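Local coordinates for pesticidal crystal protein Cry4Aa (Bacillus thuringiensis, PDB 2C9K) that kills mosquito larvae by binding to midgut epithelial cells and promoting their colloid-osmotic lysis, the chain here being the functional three-domain toxin part of a longer protoxin, at residues I220-Y225 / D284-R289. Residues are numbered along the deposited sequence; the frame is centred on the assembly and turned at random.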
loop_
_atom_site.group_PDB
_atom_site.type_symbol
_atom_site.label_atom_id
_atom_site.label_comp_id
_atom_site.label_asym_id
_atom_site.label_seq_id
_atom_site.Cartn_x
_atom_site.Cartn_y
_atom_site.Cartn_z
ATOM N N ILE A 220 -10.575 24.056 2.131
ATOM C CA ILE A 220 -10.512 22.725 1.552
ATOM C C ILE A 220 -10.390 21.873 2.801
ATOM O O ILE A 220 -9.722 22.286 3.751
ATOM C CB ILE A 220 -9.235 22.524 0.713
ATOM C CG1 ILE A 220 -9.188 23.549 -0.418
ATOM C CG2 ILE A 220 -9.192 21.098 0.161
ATOM C CD1 ILE A 220 -10.357 23.456 -1.381
ATOM N N ASN A 221 -11.027 20.705 2.825
ATOM C CA ASN A 221 -10.944 19.849 4.006
ATOM C C ASN A 221 -9.870 18.766 3.897
ATOM O O ASN A 221 -10.080 17.729 3.257
ATOM C CB ASN A 221 -12.285 19.187 4.289
ATOM C CG ASN A 221 -12.315 18.521 5.644
ATOM O OD1 ASN A 221 -11.377 17.821 6.019
ATOM N ND2 ASN A 221 -13.394 18.734 6.388
ATOM N N TRP A 222 -8.730 19.008 4.542
ATOM C CA TRP A 222 -7.605 18.074 4.534
ATOM C C TRP A 222 -7.899 16.685 5.127
ATOM O O TRP A 222 -7.409 15.678 4.614
ATOM C CB TRP A 222 -6.414 18.685 5.279
ATOM C CG TRP A 222 -5.252 17.758 5.379
ATOM C CD1 TRP A 222 -4.266 17.569 4.456
ATOM C CD2 TRP A 222 -4.996 16.835 6.432
ATOM N NE1 TRP A 222 -3.411 16.582 4.869
ATOM C CE2 TRP A 222 -3.836 16.113 6.082
ATOM C CE3 TRP A 222 -5.638 16.542 7.640
ATOM C CZ2 TRP A 222 -3.305 15.118 6.896
ATOM C CZ3 TRP A 222 -5.108 15.553 8.446
ATOM C CH2 TRP A 222 -3.951 14.855 8.070
ATOM N N ASN A 223 -8.683 16.624 6.200
ATOM C CA ASN A 223 -8.992 15.335 6.822
ATOM C C ASN A 223 -9.804 14.467 5.872
ATOM O O ASN A 223 -9.669 13.242 5.845
ATOM C CB ASN A 223 -9.773 15.523 8.129
ATOM C CG ASN A 223 -9.790 14.260 8.978
ATOM O OD1 ASN A 223 -10.521 14.167 9.958
ATOM N ND2 ASN A 223 -8.971 13.282 8.605
ATOM N N THR A 224 -10.660 15.112 5.092
ATOM C CA THR A 224 -11.489 14.395 4.134
ATOM C C THR A 224 -10.581 13.855 3.035
ATOM O O THR A 224 -10.734 12.738 2.571
ATOM C CB THR A 224 -12.551 15.341 3.538
ATOM O OG1 THR A 224 -13.443 15.762 4.580
ATOM C CG2 THR A 224 -13.326 14.648 2.430
ATOM N N TYR A 225 -9.621 14.677 2.647
ATOM C CA TYR A 225 -8.663 14.333 1.621
ATOM C C TYR A 225 -7.874 13.129 2.115
ATOM O O TYR A 225 -7.682 12.149 1.401
ATOM C CB TYR A 225 -7.725 15.529 1.395
ATOM C CG TYR A 225 -6.688 15.321 0.321
ATOM C CD1 TYR A 225 -6.911 15.740 -0.990
ATOM C CD2 TYR A 225 -5.494 14.673 0.607
ATOM C CE1 TYR A 225 -5.969 15.517 -1.985
ATOM C CE2 TYR A 225 -4.553 14.444 -0.378
ATOM C CZ TYR A 225 -4.793 14.868 -1.668
ATOM O OH TYR A 225 -3.836 14.649 -2.626
ATOM N N ASP A 284 2.011 19.187 4.718
ATOM C CA ASP A 284 3.430 19.246 5.015
ATOM C C ASP A 284 3.740 18.852 6.443
ATOM O O ASP A 284 4.686 18.098 6.690
ATOM C CB ASP A 284 3.988 20.649 4.778
ATOM C CG ASP A 284 4.137 20.979 3.315
ATOM O OD1 ASP A 284 4.001 20.060 2.478
ATOM O OD2 ASP A 284 4.399 22.164 3.008
ATOM N N SER A 285 2.952 19.344 7.390
ATOM C CA SER A 285 3.235 19.047 8.783
ATOM C C SER A 285 2.587 17.829 9.407
ATOM O O SER A 285 2.909 17.495 10.539
ATOM C CB SER A 285 2.940 20.277 9.651
ATOM O OG SER A 285 1.581 20.643 9.578
ATOM N N LEU A 286 1.684 17.157 8.705
ATOM C CA LEU A 286 1.054 15.975 9.292
ATOM C C LEU A 286 1.446 14.653 8.633
ATOM O O LEU A 286 1.130 13.585 9.149
ATOM C CB LEU A 286 -0.473 16.131 9.296
ATOM C CG LEU A 286 -1.038 17.075 10.369
ATOM C CD1 LEU A 286 -2.470 17.486 10.038
ATOM C CD2 LEU A 286 -0.976 16.380 11.720
ATOM N N THR A 287 2.134 14.717 7.499
ATOM C CA THR A 287 2.548 13.504 6.801
ATOM C C THR A 287 4.059 13.514 6.594
ATOM O O THR A 287 4.713 14.493 6.927
ATOM C CB THR A 287 1.817 13.367 5.447
ATOM O OG1 THR A 287 2.046 14.533 4.645
ATOM C CG2 THR A 287 0.319 13.201 5.678
ATOM N N ARG A 288 4.623 12.440 6.055
ATOM C CA ARG A 288 6.067 12.399 5.865
ATOM C C ARG A 288 6.471 12.512 4.410
ATOM O O ARG A 288 5.855 11.899 3.544
ATOM C CB ARG A 288 6.644 11.105 6.461
ATOM C CG ARG A 288 6.413 10.969 7.960
ATOM C CD ARG A 288 6.764 9.588 8.480
ATOM N NE ARG A 288 8.188 9.292 8.390
ATOM C CZ ARG A 288 8.698 8.067 8.477
ATOM N NH1 ARG A 288 7.904 7.025 8.657
ATOM N NH2 ARG A 288 10.002 7.880 8.360
ATOM N N ARG A 289 7.510 13.298 4.141
ATOM C CA ARG A 289 7.996 13.464 2.776
ATOM C C ARG A 289 8.540 12.138 2.255
ATOM O O ARG A 289 9.004 11.292 3.032
ATOM C CB ARG A 289 9.089 14.529 2.730
ATOM C CG ARG A 289 8.583 15.888 2.302
ATOM C CD ARG A 289 9.064 16.980 3.237
ATOM N NE ARG A 289 10.480 17.310 3.082
ATOM C CZ ARG A 289 11.159 18.062 3.945
ATOM N NH1 ARG A 289 10.552 18.556 5.021
ATOM N NH2 ARG A 289 12.444 18.322 3.740
#
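The indole NE1 of Trp222, the residue that reaches across to Leu286 and Thr287, donates to the carboxylate oxygen OE1 of Glu283, three residues before Leu286 in helix 279-286, a bond that probably helps to fix the rotation of the ring. With CG anti to the backbone N (chi1 177°), the indole stands off the first turn of helix 222-240 and reaches toward helix 279-286, where the CA atoms of Trp222 and Leu286 are 10.1 Å apart. Leu286 comes in over one face of the six-membered ring: its CD1 is 3.8 Å from the centroid of the Trp222 benzene ring, 21° off the normal, a CH-pi contact displaced toward the rim. Leu286 CB adds a second touch, 3.8 Å from Trp222 CZ2. Thr287 meets the edge instead, its methyl CG2 lying near the ring plane at 4.3 Å from Trp222 CZ2, while its OG1 is hydrogen-bonded to the carbonyl oxygen of Glu283. All three residues are buried, and Val266 of strand 262-267 also packs on the tryptophan. Just before Trp222 in the chain, Asn221 takes the N-cap position of helix 222-240: its OD1 accepts from Thr224 N at 3.0 Å, the donor standing 49° out of the carbonyl plane. The arrangement is domain-interface packing in a three-domain delta-endotoxin, joining the start of the last long helix of the N-terminal helical domain to short helix 279-286 of the beta-sheet-rich middle domain.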